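Local structure of ftsY (Mycoplasma mycoides, 1ZU5) at residues A[108-113]-A[230-235]; A[141-146]-A[174-179]. The protein is the SRP receptor FtsY, an SRP54-type protein that joins a helical bundle to a GTPase domain of the P-loop NTPase class. All blocks are in the same frame, centred on the assembly; numbering follows the deposited sequence.

Interaction 1: A[108-113]-A[230-235]; sequences FMLVGV and EVLLVI
M109 and V111 of strand 106-111 are zipped to strand 230-236 in parallel by four backbone hydrogen bonds. M109 N donates to E230 O (2.9 Å), M109 O accepts from L232 N (2.7 Å), and V111 repeats the pattern with L232 O and V234 N. The axes of the two short segments are inclined at 23°, approaching to 4.5 Å. Packing is closest at the beginning of the pair, where F108 and E230 run side by side and E230 CB lies 3.2 Å from F108 CD2. The first torsion of E230 (chi1 -125°) brings CG over the face of the F108 ring, a CH-pi contact 4.1 Å from the centroid; the bend at chi2 (23°) then turns the carboxylate away, toward K285, S257 and the backbone N of D99. L110 CD1 meets L232 CD1 at 3.9 Å on the same face as F108, whereas M109, V111, V231 and L233 occupy the reverse face. Beyond V111 the direct ladder stops: a water accepts from V113 N and donates to V234 O (2.7 Å), bridging strand 230-236 to the loop that leaves strand 106-111, and V113 is exposed. G112 fits the first glycine of a probable P-loop. The pair is central in the sheet, flanked by strands 194-198 and 258-262; helix 115-131 packs on the L110 and L232 face, and F250 of helix 240-253 on V111.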
loop_
_atom_site.group_PDB
_atom_site.type_symbol
_atom_site.label_atom_id
_atom_site.label_comp_id
_atom_site.label_asym_id
_atom_site.label_seq_id
_atom_site.Cartn_x
_atom_site.Cartn_y
_atom_site.Cartn_z
ATOM N N PHE A 108 4.510 -13.707 5.138
ATOM C CA PHE A 108 4.201 -12.258 5.102
ATOM C C PHE A 108 3.299 -11.942 6.278
ATOM O O PHE A 108 2.335 -12.665 6.547
ATOM C CB PHE A 108 3.441 -11.828 3.848
ATOM C CG PHE A 108 4.157 -12.084 2.527
ATOM C CD1 PHE A 108 3.424 -11.990 1.323
ATOM C CD2 PHE A 108 5.497 -12.422 2.474
ATOM C CE1 PHE A 108 4.028 -12.214 0.082
ATOM C CE2 PHE A 108 6.126 -12.653 1.256
ATOM C CZ PHE A 108 5.392 -12.556 0.045
ATOM N N MET A 109 3.590 -10.827 6.936
ATOM C CA MET A 109 2.783 -10.324 8.007
ATOM C C MET A 109 2.054 -9.084 7.575
ATOM O O MET A 109 2.664 -8.218 6.938
ATOM C CB MET A 109 3.694 -9.992 9.169
ATOM C CG MET A 109 4.136 -11.259 9.865
ATOM S SD MET A 109 5.242 -10.975 11.211
ATOM C CE MET A 109 5.037 -9.241 11.502
ATOM N N LEU A 110 0.762 -8.975 7.922
ATOM C CA LEU A 110 -0.020 -7.764 7.606
ATOM C C LEU A 110 -0.352 -6.970 8.838
ATOM O O LEU A 110 -0.710 -7.538 9.894
ATOM C CB LEU A 110 -1.285 -8.080 6.787
ATOM C CG LEU A 110 -1.141 -7.885 5.264
ATOM C CD1 LEU A 110 -0.290 -8.975 4.638
ATOM C CD2 LEU A 110 -2.477 -7.850 4.635
ATOM N N VAL A 111 -0.156 -5.649 8.707
ATOM C CA VAL A 111 -0.432 -4.685 9.758
ATOM C C VAL A 111 -1.315 -3.544 9.244
ATOM O O VAL A 111 -1.388 -3.270 8.029
ATOM C CB VAL A 111 0.881 -4.165 10.533
ATOM C CG1 VAL A 111 1.749 -5.330 10.997
ATOM C CG2 VAL A 111 1.693 -3.191 9.734
ATOM N N GLY A 112 -1.996 -2.879 10.171
ATOM C CA GLY A 112 -2.892 -1.813 9.816
ATOM C C GLY A 112 -3.925 -1.486 10.871
ATOM O O GLY A 112 -4.366 -2.343 11.619
ATOM N N VAL A 113 -4.369 -0.233 10.854
ATOM C CA VAL A 113 -5.319 0.301 11.836
ATOM C C VAL A 113 -6.685 -0.338 11.680
ATOM O O VAL A 113 -7.281 -0.801 12.649
ATOM C CB VAL A 113 -5.350 1.817 11.699
ATOM C CG1 VAL A 113 -6.539 2.452 12.437
ATOM C CG2 VAL A 113 -4.058 2.310 12.278
ATOM N N GLU A 230 8.059 -10.147 4.309
ATOM C CA GLU A 230 7.256 -8.973 3.970
ATOM C C GLU A 230 6.495 -8.653 5.266
ATOM O O GLU A 230 6.065 -9.556 6.013
ATOM C CB GLU A 230 6.299 -9.330 2.831
ATOM C CG GLU A 230 6.268 -8.503 1.501
ATOM C CD GLU A 230 7.531 -7.709 1.121
ATOM O OE1 GLU A 230 7.774 -6.579 1.651
ATOM O OE2 GLU A 230 8.262 -8.164 0.223
ATOM N N VAL A 231 6.419 -7.365 5.578
ATOM C CA VAL A 231 5.569 -6.880 6.648
ATOM C C VAL A 231 4.762 -5.766 6.020
ATOM O O VAL A 231 5.265 -4.643 5.878
ATOM C CB VAL A 231 6.363 -6.327 7.833
ATOM C CG1 VAL A 231 5.409 -5.597 8.803
ATOM C CG2 VAL A 231 7.163 -7.435 8.523
ATOM N N LEU A 232 3.518 -6.071 5.630
ATOM C CA LEU A 232 2.757 -5.117 4.829
ATOM C C LEU A 232 1.716 -4.320 5.608
ATOM O O LEU A 232 0.828 -4.885 6.203
ATOM C CB LEU A 232 2.133 -5.826 3.623
ATOM C CG LEU A 232 3.094 -6.713 2.820
ATOM C CD1 LEU A 232 2.300 -7.696 1.980
ATOM C CD2 LEU A 232 3.996 -5.810 1.976
ATOM N N LEU A 233 1.867 -3.004 5.562
ATOM C CA LEU A 233 0.995 -2.019 6.132
ATOM C C LEU A 233 -0.169 -1.588 5.199
ATOM O O LEU A 233 0.040 -1.091 4.085
ATOM C CB LEU A 233 1.850 -0.809 6.531
ATOM C CG LEU A 233 1.246 0.500 7.114
ATOM C CD1 LEU A 233 0.365 0.261 8.314
ATOM C CD2 LEU A 233 2.409 1.591 7.378
ATOM N N VAL A 234 -1.401 -1.809 5.661
ATOM C CA VAL A 234 -2.572 -1.484 4.878
ATOM C C VAL A 234 -2.904 -0.031 5.161
ATOM O O VAL A 234 -2.996 0.372 6.337
ATOM C CB VAL A 234 -3.770 -2.448 5.254
ATOM C CG1 VAL A 234 -5.056 -1.977 4.638
ATOM C CG2 VAL A 234 -3.472 -3.882 4.823
ATOM N N ILE A 235 -3.004 0.775 4.096
ATOM C CA ILE A 235 -3.405 2.201 4.205
ATOM C C ILE A 235 -4.592 2.424 3.256
ATOM O O ILE A 235 -4.495 2.129 2.031
ATOM C CB ILE A 235 -2.291 3.172 3.843
ATOM C CG1 ILE A 235 -1.060 2.900 4.680
ATOM C CG2 ILE A 235 -2.743 4.619 4.000
ATOM C CD1 ILE A 235 0.104 3.833 4.355
HETATM O O HOH W 1 -3.285 1.735 8.611
#

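Interaction 2: A[141-146]-A[174-179]; sequences ADTFRA and ADPASV. Unlike the reference sequence in segment 141-146: R145 (reference Ser).
The F144 ring has the T143 hydroxyl over one face, OG1 standing 4.1 Å above the plane near its centre, while P176 crosses the phenyl group at about a right angle. Here P176 CD approaches F144 CE1 to 3.7 Å, obliquely to the ring. The carboxylate of D175 caps helix 176-189: OD1 accepts from A177 N (2.8 Å), which meets it from above the carboxylate plane, and also pairs with K215. T143 carries the polar link. Its chi1 of 55° sets OG1 between the backbone N and the carbonyl carbon, from where it donates to A174 O over 2.5 Å, tilted 31° from the carbonyl plane. The same torsion directs CG2 at V179, and the methyls T143 CG2 and V179 CG2 meet tip to tip at 3.7 Å. Deeper in, A141 CB packs on V179 CB (4.1 Å), and P176 CB rests on A141 O; M216 of helix 206-220 covers both A141 and P176. The type I turn from D142 to R145 presents T143 and F144 together to the helix start. On its other flank R145, which differs from the reference sequence, bridges D142 OD2 through NH1 (3.3 Å). Chemically, one hydrogen bond amid apolar contacts joins the loop after strand 136-140 to the residues that lead into helix 176-189, with A174 O held by a side chain rather than by a backbone N-H across the contact.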
loop_
_atom_site.group_PDB
_atom_site.type_symbol
_atom_site.label_atom_id
_atom_site.label_comp_id
_atom_site.label_asym_id
_atom_site.label_seq_id
_atom_site.Cartn_x
_atom_site.Cartn_y
_atom_site.Cartn_z
ATOM N N ALA A 141 -4.327 -14.504 13.467
ATOM C CA ALA A 141 -3.712 -14.245 14.765
ATOM C C ALA A 141 -4.104 -12.920 15.433
ATOM O O ALA A 141 -3.577 -12.614 16.495
ATOM C CB ALA A 141 -2.226 -14.390 14.688
ATOM N N ASP A 142 -5.045 -12.164 14.850
ATOM C CA ASP A 142 -5.653 -11.005 15.502
ATOM C C ASP A 142 -6.796 -11.472 16.452
ATOM O O ASP A 142 -7.963 -11.040 16.349
ATOM C CB ASP A 142 -6.182 -10.089 14.442
ATOM C CG ASP A 142 -6.359 -8.662 14.908
ATOM O OD1 ASP A 142 -5.884 -8.248 15.987
ATOM O OD2 ASP A 142 -6.953 -7.902 14.129
ATOM N N THR A 143 -6.439 -12.333 17.403
ATOM C CA THR A 143 -7.421 -13.030 18.248
ATOM C C THR A 143 -8.184 -12.140 19.238
ATOM O O THR A 143 -9.174 -12.538 19.760
ATOM C CB THR A 143 -6.755 -14.196 19.006
ATOM O OG1 THR A 143 -5.639 -13.696 19.738
ATOM C CG2 THR A 143 -6.234 -15.280 18.022
ATOM N N PHE A 144 -7.726 -10.922 19.464
ATOM C CA PHE A 144 -8.331 -10.034 20.452
ATOM C C PHE A 144 -9.287 -9.090 19.815
ATOM O O PHE A 144 -9.867 -8.270 20.521
ATOM C CB PHE A 144 -7.255 -9.216 21.223
ATOM C CG PHE A 144 -6.355 -10.071 22.070
ATOM C CD1 PHE A 144 -4.984 -9.877 22.083
ATOM C CD2 PHE A 144 -6.887 -11.119 22.826
ATOM C CE1 PHE A 144 -4.159 -10.706 22.860
ATOM C CE2 PHE A 144 -6.069 -11.942 23.578
ATOM C CZ PHE A 144 -4.703 -11.722 23.595
ATOM N N ARG A 145 -9.406 -9.177 18.488
ATOM C CA ARG A 145 -10.356 -8.403 17.714
ATOM C C ARG A 145 -11.578 -9.241 17.418
ATOM O O ARG A 145 -11.536 -10.143 16.614
ATOM C CB ARG A 145 -9.719 -7.942 16.419
ATOM C CG ARG A 145 -10.389 -6.756 15.766
ATOM C CD ARG A 145 -9.552 -6.299 14.565
ATOM N NE ARG A 145 -9.428 -4.841 14.555
ATOM C CZ ARG A 145 -8.306 -4.134 14.715
ATOM N NH1 ARG A 145 -7.113 -4.707 14.873
ATOM N NH2 ARG A 145 -8.395 -2.808 14.692
ATOM N N ALA A 146 -12.675 -8.943 18.105
ATOM C CA ALA A 146 -13.976 -9.540 17.807
ATOM C C ALA A 146 -14.348 -9.507 16.299
ATOM O O ALA A 146 -14.358 -8.465 15.664
ATOM C CB ALA A 146 -15.077 -8.858 18.683
ATOM N N ALA A 174 -5.925 -18.775 22.829
ATOM C CA ALA A 174 -6.272 -17.728 21.877
ATOM C C ALA A 174 -5.272 -16.584 21.925
ATOM O O ALA A 174 -5.600 -15.464 21.559
ATOM C CB ALA A 174 -7.676 -17.218 22.124
ATOM N N ASP A 175 -4.059 -16.866 22.400
ATOM C CA ASP A 175 -2.897 -15.974 22.280
ATOM C C ASP A 175 -2.586 -15.914 20.767
ATOM O O ASP A 175 -2.632 -16.937 20.085
ATOM C CB ASP A 175 -1.731 -16.557 23.133
ATOM C CG ASP A 175 -0.345 -15.806 22.980
ATOM O OD1 ASP A 175 -0.116 -14.830 22.177
ATOM O OD2 ASP A 175 0.561 -16.245 23.726
ATOM N N PRO A 176 -2.349 -14.703 20.232
ATOM C CA PRO A 176 -1.834 -14.511 18.874
ATOM C C PRO A 176 -0.621 -15.384 18.575
ATOM O O PRO A 176 -0.625 -16.124 17.602
ATOM C CB PRO A 176 -1.405 -13.060 18.881
ATOM C CG PRO A 176 -2.304 -12.438 19.805
ATOM C CD PRO A 176 -2.568 -13.406 20.897
ATOM N N ALA A 177 0.398 -15.301 19.421
ATOM C CA ALA A 177 1.623 -16.081 19.253
ATOM C C ALA A 177 1.352 -17.566 19.162
ATOM O O ALA A 177 2.005 -18.266 18.422
ATOM C CB ALA A 177 2.652 -15.764 20.388
ATOM N N SER A 178 0.371 -18.058 19.884
ATOM C CA SER A 178 0.015 -19.481 19.756
ATOM C C SER A 178 -0.548 -19.853 18.374
ATOM O O SER A 178 -0.161 -20.850 17.823
ATOM C CB SER A 178 -0.899 -19.928 20.908
ATOM O OG SER A 178 -1.898 -20.839 20.440
ATOM N N VAL A 179 -1.446 -19.053 17.807
ATOM C CA VAL A 179 -1.897 -19.268 16.424
ATOM C C VAL A 179 -0.713 -19.248 15.413
ATOM O O VAL A 179 -0.644 -20.079 14.532
ATOM C CB VAL A 179 -3.004 -18.226 15.979
ATOM C CG1 VAL A 179 -3.505 -18.519 14.540
ATOM C CG2 VAL A 179 -4.183 -18.143 17.005
#

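Overall arrangement
Both contacts belong to the GTPase domain, with centres about 16 Å apart. Interaction 1 lies near the centre of the chain and joins two inner strands of the sheet; interaction 2 lies about 24 Å from the chain centre, beyond the end of strand 136-140. Along the chain, interaction 2 is nested within the loop that interaction 1 closes, so in sequence 141-146 and 174-179 both fall between the paired strands. The two meet where R145 NH2 packs against V113 O at 3.1 Å. K118 of the probable P-loop also forms a long, weak ion pair with D142. The loop after strand 106-111 thus adjoins the one after strand 136-140, which also packs on the start of helix 176-189.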